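Local coordinates for protein endoglucanase (Clostridium thermocellum, PDB 2E4T) that probably cleaves internal beta-1,4-glucosidic bonds of cellulose and xyloglucan, as the family 44 glycoside hydrolase module of a larger multidomain enzyme, at residues 468-476 and 488-498; 307-317 and 362-373. One frame throughout, in Å; residues are numbered along the deposited sequence. Where two conformers were deposited one is given.

Contact 1: residues 468-476 and 488-498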
loop_
_atom_site.group_PDB
_atom_site.type_symbol
_atom_site.label_atom_id
_atom_site.label_comp_id
_atom_site.label_asym_id
_atom_site.label_seq_id
_atom_site.Cartn_x
_atom_site.Cartn_y
_atom_site.Cartn_z
ATOM N N SER A 468 -30.193 -9.612 -11.152
ATOM C CA SER A 468 -30.850 -10.621 -12.011
ATOM C C SER A 468 -31.312 -11.855 -11.224
ATOM O O SER A 468 -31.980 -12.732 -11.773
ATOM C CB SER A 468 -29.970 -11.039 -13.185
ATOM O OG SER A 468 -29.012 -11.988 -12.770
ATOM N N LYS A 469 -30.983 -11.900 -9.942
ATOM C CA LYS A 469 -31.310 -13.023 -9.062
ATOM C C LYS A 469 -32.276 -12.542 -8.028
ATOM O O LYS A 469 -32.296 -11.348 -7.713
ATOM C CB LYS A 469 -30.028 -13.482 -8.360
ATOM C CG LYS A 469 -28.941 -13.736 -9.356
ATOM C CD LYS A 469 -29.197 -15.039 -10.152
ATOM C CE LYS A 469 -28.102 -15.351 -11.204
ATOM N NZ LYS A 469 -27.895 -14.261 -12.202
ATOM N N ASN A 470 -33.046 -13.478 -7.487
ATOM C CA ASN A 470 -33.923 -13.205 -6.369
ATOM C C ASN A 470 -33.308 -13.819 -5.105
ATOM O O ASN A 470 -33.341 -15.014 -4.863
ATOM C CB ASN A 470 -35.259 -13.861 -6.640
ATOM C CG ASN A 470 -36.293 -13.408 -5.668
ATOM O OD1 ASN A 470 -36.966 -14.217 -5.029
ATOM N ND2 ASN A 470 -36.427 -12.092 -5.533
ATOM N N TYR A 471 -32.634 -12.990 -4.314
ATOM C CA TYR A 471 -31.886 -13.521 -3.134
ATOM C C TYR A 471 -32.842 -13.971 -2.012
ATOM O O TYR A 471 -33.886 -13.315 -1.801
ATOM C CB TYR A 471 -30.920 -12.439 -2.604
ATOM C CG TYR A 471 -29.947 -11.969 -3.657
ATOM C CD1 TYR A 471 -28.982 -12.837 -4.156
ATOM C CD2 TYR A 471 -30.032 -10.690 -4.158
ATOM C CE1 TYR A 471 -28.083 -12.397 -5.172
ATOM C CE2 TYR A 471 -29.104 -10.264 -5.157
ATOM C CZ TYR A 471 -28.167 -11.127 -5.653
ATOM O OH TYR A 471 -27.305 -10.679 -6.648
ATOM N N THR A 472 -32.459 -15.080 -1.364
ATOM C CA THR A 472 -33.322 -15.650 -0.303
ATOM C C THR A 472 -32.620 -15.841 1.047
ATOM O O THR A 472 -33.242 -16.195 2.045
ATOM C CB THR A 472 -33.875 -17.031 -0.727
ATOM O OG1 THR A 472 -32.800 -17.926 -0.982
ATOM C CG2 THR A 472 -34.765 -16.884 -1.929
ATOM N N ILE A 473 -31.326 -15.628 1.110
ATOM C CA ILE A 473 -30.668 -15.689 2.411
ATOM C C ILE A 473 -29.438 -14.785 2.296
ATOM O O ILE A 473 -28.783 -14.695 1.238
ATOM C CB ILE A 473 -30.225 -17.140 2.812
ATOM C CG1 ILE A 473 -29.692 -17.177 4.242
ATOM C CG2 ILE A 473 -29.247 -17.728 1.768
ATOM C CD1 ILE A 473 -29.549 -18.601 4.834
ATOM N N GLY A 474 -29.134 -14.096 3.410
ATOM C CA GLY A 474 -27.883 -13.357 3.538
ATOM C C GLY A 474 -27.139 -13.886 4.773
ATOM O O GLY A 474 -27.518 -13.583 5.922
ATOM N N ASN A 475 -26.087 -14.663 4.555
ATOM C CA ASN A 475 -25.242 -15.063 5.676
ATOM C C ASN A 475 -24.380 -13.876 6.079
ATOM O O ASN A 475 -24.083 -13.010 5.255
ATOM C CB ASN A 475 -24.475 -16.306 5.322
ATOM C CG ASN A 475 -25.362 -17.540 5.347
ATOM O OD1 ASN A 475 -25.666 -18.104 4.266
ATOM N ND2 ASN A 475 -25.857 -17.910 6.500
ATOM N N VAL A 476 -24.015 -13.821 7.369
ATOM C CA VAL A 476 -23.366 -12.650 7.908
ATOM C C VAL A 476 -22.197 -13.039 8.767
ATOM O O VAL A 476 -22.306 -13.933 9.623
ATOM C CB VAL A 476 -24.351 -11.821 8.786
ATOM C CG1 VAL A 476 -23.643 -10.554 9.319
ATOM C CG2 VAL A 476 -25.607 -11.414 7.986
ATOM N N GLN A 488 -19.512 -15.688 12.710
ATOM C CA GLN A 488 -20.728 -15.811 11.913
ATOM C C GLN A 488 -21.913 -15.443 12.799
ATOM O O GLN A 488 -21.995 -15.855 13.976
ATOM C CB GLN A 488 -20.878 -17.234 11.334
ATOM C CG GLN A 488 -21.960 -17.285 10.289
ATOM C CD GLN A 488 -22.017 -18.569 9.552
ATOM O OE1 GLN A 488 -21.249 -19.519 9.777
ATOM N NE2 GLN A 488 -22.983 -18.637 8.637
ATOM N N ARG A 489 -22.843 -14.702 12.212
ATOM C CA ARG A 489 -24.024 -14.210 12.912
ATOM C C ARG A 489 -25.281 -14.839 12.309
ATOM O O ARG A 489 -25.233 -15.538 11.300
ATOM C CB ARG A 489 -24.092 -12.678 12.786
ATOM C CG ARG A 489 -22.788 -11.958 13.152
ATOM C CD ARG A 489 -22.285 -12.267 14.549
ATOM N NE ARG A 489 -20.974 -11.664 14.873
ATOM C CZ ARG A 489 -20.816 -10.562 15.596
ATOM N NH1 ARG A 489 -21.882 -9.823 16.001
ATOM N NH2 ARG A 489 -19.595 -10.149 15.873
ATOM N N THR A 490 -26.434 -14.572 12.926
ATOM C CA THR A 490 -27.674 -15.167 12.431
ATOM C C THR A 490 -27.929 -14.695 10.993
ATOM O O THR A 490 -27.847 -13.492 10.716
ATOM C CB THR A 490 -28.835 -14.713 13.326
ATOM O OG1 THR A 490 -28.492 -15.112 14.656
ATOM C CG2 THR A 490 -30.140 -15.341 12.891
ATOM N N PRO A 491 -28.294 -15.600 10.075
ATOM C CA PRO A 491 -28.509 -15.150 8.695
ATOM C C PRO A 491 -29.780 -14.309 8.581
ATOM O O PRO A 491 -30.767 -14.522 9.298
ATOM C CB PRO A 491 -28.727 -16.436 7.938
ATOM C CG PRO A 491 -29.285 -17.384 8.962
ATOM C CD PRO A 491 -28.402 -17.051 10.215
ATOM N N ILE A 492 -29.749 -13.406 7.593
ATOM C CA ILE A 492 -30.900 -12.591 7.165
ATOM C C ILE A 492 -31.766 -13.483 6.273
ATOM O O ILE A 492 -31.258 -14.085 5.306
ATOM C CB ILE A 492 -30.380 -11.397 6.367
ATOM C CG1 ILE A 492 -29.575 -10.458 7.270
ATOM C CG2 ILE A 492 -31.499 -10.671 5.600
ATOM C CD1 ILE A 492 -28.623 -9.540 6.513
ATOM N N VAL A 493 -33.068 -13.613 6.593
ATOM C CA VAL A 493 -33.932 -14.496 5.859
ATOM C C VAL A 493 -35.199 -13.874 5.317
ATOM O O VAL A 493 -35.857 -14.532 4.492
ATOM C CB VAL A 493 -34.343 -15.738 6.707
ATOM C CG1 VAL A 493 -33.120 -16.475 7.250
ATOM C CG2 VAL A 493 -35.289 -15.331 7.814
ATOM N N ASN A 494 -35.596 -12.688 5.744
ATOM C CA ASN A 494 -36.874 -12.167 5.281
ATOM C C ASN A 494 -36.639 -11.135 4.202
ATOM O O ASN A 494 -36.663 -9.919 4.421
ATOM C CB ASN A 494 -37.739 -11.631 6.442
ATOM C CG ASN A 494 -39.183 -11.705 6.017
ATOM O OD1 ASN A 494 -39.496 -11.287 4.873
ATOM N ND2 ASN A 494 -40.056 -12.280 6.843
ATOM N N ILE A 495 -36.358 -11.645 3.006
ATOM C CA ILE A 495 -36.031 -10.841 1.842
ATOM C C ILE A 495 -37.257 -10.879 0.933
ATOM O O ILE A 495 -37.719 -11.944 0.534
ATOM C CB ILE A 495 -34.776 -11.359 1.135
ATOM C CG1 ILE A 495 -33.599 -11.447 2.163
ATOM C CG2 ILE A 495 -34.461 -10.439 -0.042
ATOM C CD1 ILE A 495 -32.361 -12.058 1.595
ATOM N N LYS A 496 -37.851 -9.703 0.716
ATOM C CA LYS A 496 -39.068 -9.579 -0.093
ATOM C C LYS A 496 -38.734 -8.787 -1.335
ATOM O O LYS A 496 -38.420 -7.589 -1.255
ATOM C CB LYS A 496 -40.191 -8.916 0.681
ATOM C CG LYS A 496 -40.705 -9.806 1.787
ATOM C CD LYS A 496 -42.023 -9.210 2.272
ATOM C CE LYS A 496 -42.642 -9.966 3.440
ATOM N NZ LYS A 496 -41.892 -9.847 4.759
ATOM N N ASP A 497 -38.772 -9.427 -2.487
ATOM C CA ASP A 497 -38.443 -8.731 -3.732
ATOM C C ASP A 497 -37.100 -7.999 -3.601
ATOM O O ASP A 497 -37.018 -6.803 -3.939
ATOM C CB ASP A 497 -39.570 -7.742 -4.088
ATOM C CG ASP A 497 -40.895 -8.437 -4.431
ATOM O OD1 ASP A 497 -40.894 -9.611 -4.875
ATOM O OD2 ASP A 497 -41.953 -7.798 -4.254
ATOM N N ASN A 498 -36.105 -8.693 -3.030
ATOM C CA ASN A 498 -34.738 -8.137 -2.926
ATOM C C ASN A 498 -34.695 -6.879 -2.060
ATOM O O ASN A 498 -33.803 -6.036 -2.239
ATOM C CB ASN A 498 -34.148 -7.938 -4.335
ATOM C CG ASN A 498 -33.547 -9.203 -4.868
ATOM O OD1 ASN A 498 -33.343 -10.176 -4.182
ATOM N ND2 ASN A 498 -33.245 -9.185 -6.184
HETATM O O HOH W 1 -35.953 -11.648 -2.999
HETATM O O HOH W 2 -35.793 -16.304 2.469
HETATM O O HOH W 3 -24.843 -16.282 8.677
#
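The side-chain amide of Asn498 grips the backbone of 469-471 with both of its ends. ND2 donates to Lys469 O at 2.8 Å, a nearly straight bond (168°) in the plane of the amide, while OD1 accepts from Tyr471 N at 2.9 Å on a lone pair. The same OD1 lies 3.4 Å from Tyr471 CD2, and a water joins it to Tyr471 O and Asn498 N. Strands 474-476 and 488-492 pair as an antiparallel hairpin: Gly474 and Ile492 form a hydrogen-bonded pair, with Gly474 N to Ile492 O and Ile492 N to Gly474 O both 2.8 Å, and Arg489 N donates to Val476 O at 2.8 Å. Between these two regions Thr472 and Ile473 make a classic beta bulge opposite Glu515, and a second water bridges Thr472 O and Val493 O. A third water accepts from Asn475 ND2, Val476 N and Gln488 NE2 and donates to Arg489 O.

Apolar side chains fill in around this. Ile492 CD1 meets Val476 CG2 at 3.8 Å, and Ile492 also touches Phe500 and Tyr502 of strand 499-504. With CG1 beside its own backbone N (chi1 -54°), Ile495 lays CD1 against the chain at Ile473 N, 3.7 Å away. On the opposite face, Ile473 CD1 rests on Pro491 CB. The Asn498 amide and two waters thus continue the polar pairing where regular strand bonding gives out, and a third water bridges the strands themselves.

Contact 2: residues 307-317 and 362-373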
loop_
_atom_site.group_PDB
_atom_site.type_symbol
_atom_site.label_atom_id
_atom_site.label_comp_id
_atom_site.label_asym_id
_atom_site.label_seq_id
_atom_site.Cartn_x
_atom_site.Cartn_y
_atom_site.Cartn_z
ATOM N N ASN A 307 -11.044 8.924 18.164
ATOM C CA ASN A 307 -11.633 7.714 17.555
ATOM C C ASN A 307 -12.712 8.081 16.523
ATOM O O ASN A 307 -12.789 7.442 15.445
ATOM C CB ASN A 307 -12.221 6.845 18.634
ATOM C CG ASN A 307 -11.189 6.326 19.617
ATOM O OD1 ASN A 307 -9.972 6.266 19.308
ATOM N ND2 ASN A 307 -11.658 5.896 20.800
ATOM N N LYS A 308 -13.535 9.099 16.834
ATOM C CA LYS A 308 -14.572 9.531 15.890
ATOM C C LYS A 308 -13.916 10.098 14.623
ATOM O O LYS A 308 -14.408 9.850 13.513
ATOM C CB LYS A 308 -15.507 10.523 16.549
ATOM C CG LYS A 308 -16.425 9.864 17.533
ATOM C CD LYS A 308 -17.314 10.876 18.246
ATOM C CE LYS A 308 -18.330 10.140 19.150
ATOM N NZ LYS A 308 -19.110 11.120 19.933
ATOM N N ALA A 309 -12.829 10.877 14.768
ATOM C CA ALA A 309 -12.158 11.420 13.601
ATOM C C ALA A 309 -11.548 10.284 12.769
ATOM O O ALA A 309 -11.498 10.375 11.536
ATOM C CB ALA A 309 -11.070 12.411 14.018
ATOM N N ARG A 310 -11.038 9.230 13.428
ATOM C CA ARG A 310 -10.482 8.088 12.689
ATOM C C ARG A 310 -11.536 7.460 11.783
ATOM O O ARG A 310 -11.264 7.066 10.653
ATOM C CB ARG A 310 -9.895 7.061 13.674
ATOM C CG ARG A 310 -9.265 5.879 12.966
ATOM C CD ARG A 310 -8.595 4.899 13.919
ATOM N NE ARG A 310 -7.585 5.541 14.723
ATOM C CZ ARG A 310 -7.727 5.909 16.010
ATOM N NH1 ARG A 310 -8.813 5.535 16.722
ATOM N NH2 ARG A 310 -6.780 6.656 16.601
ATOM N N LEU A 311 -12.782 7.339 12.318
ATOM C CA LEU A 311 -13.854 6.756 11.529
ATOM C C LEU A 311 -14.173 7.566 10.283
ATOM O O LEU A 311 -14.569 6.968 9.265
ATOM C CB LEU A 311 -15.122 6.612 12.384
ATOM C CG LEU A 311 -15.035 5.578 13.497
ATOM C CD1 LEU A 311 -16.258 5.728 14.423
ATOM C CD2 LEU A 311 -14.933 4.164 12.954
ATOM N N GLN A 312 -14.057 8.900 10.342
ATOM C CA GLN A 312 -14.388 9.732 9.198
ATOM C C GLN A 312 -13.197 9.943 8.247
ATOM O O GLN A 312 -13.417 10.276 7.072
ATOM C CB GLN A 312 -14.919 11.106 9.643
ATOM C CG GLN A 312 -16.162 10.998 10.529
ATOM C CD GLN A 312 -17.298 10.231 9.877
ATOM O OE1 GLN A 312 -17.515 10.249 8.661
ATOM N NE2 GLN A 312 -18.059 9.516 10.700
ATOM N N ALA A 313 -11.950 9.796 8.747
ATOM C CA ALA A 313 -10.786 10.141 7.966
ATOM C C ALA A 313 -10.700 9.446 6.600
ATOM O O ALA A 313 -10.158 10.067 5.668
ATOM C CB ALA A 313 -9.520 9.870 8.786
ATOM N N PRO A 314 -11.161 8.205 6.442
ATOM C CA PRO A 314 -11.077 7.598 5.104
ATOM C C PRO A 314 -11.812 8.455 4.030
ATOM O O PRO A 314 -11.482 8.327 2.845
ATOM C CB PRO A 314 -11.727 6.219 5.280
ATOM C CG PRO A 314 -11.422 5.901 6.735
ATOM C CD PRO A 314 -11.634 7.222 7.449
ATOM N N ARG A 315 -12.759 9.289 4.432
ATOM C CA ARG A 315 -13.448 10.133 3.461
ATOM C C ARG A 315 -12.509 11.102 2.756
ATOM O O ARG A 315 -12.815 11.535 1.637
ATOM C CB ARG A 315 -14.633 10.822 4.141
ATOM C CG ARG A 315 -15.733 9.855 4.474
ATOM C CD ARG A 315 -16.778 10.446 5.419
ATOM N NE ARG A 315 -17.430 11.594 4.761
ATOM C CZ ARG A 315 -18.172 12.479 5.431
ATOM N NH1 ARG A 315 -18.361 12.365 6.765
ATOM N NH2 ARG A 315 -18.696 13.502 4.746
ATOM N N THR A 316 -11.381 11.476 3.371
ATOM C CA THR A 316 -10.438 12.344 2.643
ATOM C C THR A 316 -9.907 11.669 1.375
ATOM O O THR A 316 -9.447 12.337 0.455
ATOM C CB THR A 316 -9.288 12.741 3.589
ATOM O OG1 THR A 316 -9.902 13.433 4.668
ATOM C CG2 THR A 316 -8.217 13.547 2.917
ATOM N N LEU A 317 -9.952 10.318 1.353
ATOM C CA LEU A 317 -9.516 9.604 0.172
ATOM C C LEU A 317 -10.403 9.879 -1.060
ATOM O O LEU A 317 -9.899 9.830 -2.182
ATOM C CB LEU A 317 -9.476 8.098 0.422
ATOM C CG LEU A 317 -8.474 7.651 1.485
ATOM C CD1 LEU A 317 -8.663 6.160 1.815
ATOM C CD2 LEU A 317 -7.028 7.892 1.035
ATOM N N TYR A 362 -4.152 3.961 9.649
ATOM C CA TYR A 362 -5.149 4.869 10.197
ATOM C C TYR A 362 -5.150 4.896 11.737
ATOM O O TYR A 362 -5.962 5.631 12.331
ATOM C CB TYR A 362 -6.536 4.560 9.609
ATOM C CG TYR A 362 -6.696 5.191 8.247
ATOM C CD1 TYR A 362 -5.922 4.757 7.147
ATOM C CD2 TYR A 362 -7.537 6.284 8.065
ATOM C CE1 TYR A 362 -5.943 5.428 5.931
ATOM C CE2 TYR A 362 -7.597 6.944 6.855
ATOM C CZ TYR A 362 -6.770 6.547 5.799
ATOM O OH TYR A 362 -6.748 7.181 4.578
ATOM N N GLY A 363 -4.225 4.162 12.338
ATOM C CA GLY A 363 -4.122 4.183 13.788
ATOM C C GLY A 363 -5.195 3.343 14.444
ATOM O O GLY A 363 -6.011 2.661 13.821
ATOM N N GLY A 364 -5.180 3.390 15.804
ATOM C CA GLY A 364 -6.190 2.667 16.535
ATOM C C GLY A 364 -6.246 1.180 16.209
ATOM O O GLY A 364 -7.302 0.576 16.254
ATOM N N GLY A 365 -5.086 0.574 15.908
ATOM C CA GLY A 365 -5.126 -0.763 15.276
ATOM C C GLY A 365 -5.589 -1.858 16.212
ATOM O O GLY A 365 -5.986 -2.937 15.754
ATOM N N ASN A 366 -5.536 -1.588 17.523
ATOM C CA ASN A 366 -6.040 -2.481 18.564
ATOM C C ASN A 366 -7.390 -2.006 19.128
ATOM O O ASN A 366 -7.830 -2.466 20.193
ATOM C CB ASN A 366 -5.018 -2.671 19.677
ATOM C CG ASN A 366 -4.736 -1.362 20.396
ATOM O OD1 ASN A 366 -5.116 -0.294 19.952
ATOM N ND2 ASN A 366 -4.133 -1.463 21.565
ATOM N N HIS A 367 -8.089 -1.152 18.362
ATOM C CA HIS A 367 -9.370 -0.586 18.768
ATOM C C HIS A 367 -10.382 -0.818 17.652
ATOM O O HIS A 367 -10.037 -0.804 16.451
ATOM C CB HIS A 367 -9.223 0.949 18.994
ATOM C CG HIS A 367 -10.397 1.609 19.628
ATOM N ND1 HIS A 367 -11.368 2.312 18.915
ATOM C CD2 HIS A 367 -10.707 1.681 20.940
ATOM C CE1 HIS A 367 -12.244 2.756 19.806
ATOM N NE2 HIS A 367 -11.868 2.403 21.041
ATOM N N ILE A 368 -11.664 -0.918 18.018
ATOM C CA ILE A 368 -12.698 -1.146 17.011
ATOM C C ILE A 368 -12.618 -0.079 15.904
ATOM O O ILE A 368 -12.851 -0.430 14.713
ATOM C CB ILE A 368 -14.110 -1.171 17.646
ATOM C CG1 ILE A 368 -15.197 -1.497 16.620
ATOM C CG2 ILE A 368 -14.449 0.139 18.368
ATOM C CD1 ILE A 368 -15.016 -2.782 15.831
ATOM N N THR A 369 -12.325 1.173 16.228
ATOM C CA THR A 369 -12.318 2.199 15.177
ATOM C C THR A 369 -11.159 2.008 14.191
ATOM O O THR A 369 -11.294 2.422 13.017
ATOM C CB THR A 369 -12.346 3.610 15.748
ATOM O OG1 THR A 369 -11.155 3.875 16.543
ATOM C CG2 THR A 369 -13.600 3.891 16.509
ATOM N N GLY A 370 -10.043 1.414 14.616
ATOM C CA GLY A 370 -9.009 1.080 13.659
ATOM C C GLY A 370 -9.446 -0.014 12.717
ATOM O O GLY A 370 -9.062 -0.037 11.529
ATOM N N GLY A 371 -10.270 -0.960 13.194
ATOM C CA GLY A 371 -10.793 -2.018 12.326
ATOM C C GLY A 371 -11.841 -1.513 11.350
ATOM O O GLY A 371 -11.840 -1.902 10.163
ATOM N N ILE A 372 -12.758 -0.676 11.825
ATOM C CA ILE A 372 -13.759 -0.107 10.943
ATOM C C ILE A 372 -13.092 0.803 9.910
ATOM O O ILE A 372 -13.405 0.714 8.708
ATOM C CB ILE A 372 -14.868 0.605 11.738
ATOM C CG1 ILE A 372 -15.637 -0.438 12.592
ATOM C CG2 ILE A 372 -15.793 1.343 10.772
ATOM C CD1 ILE A 372 -16.662 0.187 13.535
ATOM N N ALA A 373 -12.177 1.667 10.342
ATOM C CA ALA A 373 -11.485 2.522 9.373
ATOM C C ALA A 373 -10.731 1.672 8.352
ATOM O O ALA A 373 -10.746 1.986 7.149
ATOM C CB ALA A 373 -10.551 3.508 10.074
HETATM O O HOH W 4 -7.538 9.722 4.787
#
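Gly364 N lies over one face of the Arg310 guanidinium, 3.2 Å above its plane, while Asn307 OD1, Tyr362 O and Thr369 OG1 stand at the edge. This cluster sits between two nearly parallel helices of the TIM-like barrel domain, 307-312 and 368-373, whose axes approach to 8.7 Å at an angle of 9°. The arginine leaves its helix extended and bends about CG-CD (chi3 -57°), which turns NE to Tyr362 O at 2.9 Å and NH1 to Thr369 OG1 at 2.9 Å. NH1 also donates to Asn307 OD1, one helical turn back, and NH2 reaches Ile295 O; bonds on all three nitrogens fix the rotation of the group.

A second flat pair forms where the amide of Asn307 stacks on the His367 ring, the planes 29° apart and ND2 3.3 Å from CE1. His367 is the N-cap of helix 368-384, its ND1 accepting from Thr369 N, and a further hydrogen bond joins ND1 to Thr369 OG1. The Tyr362 ring presents an edge to the backbone carbon of Ala313, with CE2 4.0 Å from Pro314 CG.

Apolar contacts close the gap between the helices: Leu311 sets CG against Thr369 CG2, and its CD2 against Ile372 CG2 at 3.7 Å, while Ala373 CB packs near Arg310 CG. At the far end Leu317 CD1 touches Tyr362 OH, and a water bridges this hydroxyl and Ala313 O, the water donating to Ala313 O at 2.8 Å.

How the contacts relate
From the N terminus the chain first lays down strand 8-22 of the mixed sheet and then builds the barrel, within which contact 2 closes: it brings the start of helix 368-384 back against helix 304-312, enclosing a loop of 44 residues. Contact 1 opens only after that loop is complete and closes a much shorter one of 11 residues, the remainder of strands 474-480 and 486-492 with the turn between them. In series, the two neither nest nor cross, and the centres of contact 1 and contact 2 lie about 29 Å apart. Contact 2 ties helices around the parallel barrel sheet, whereas contact 1 secures an outer edge of the mixed, largely antiparallel sheet near the C terminus.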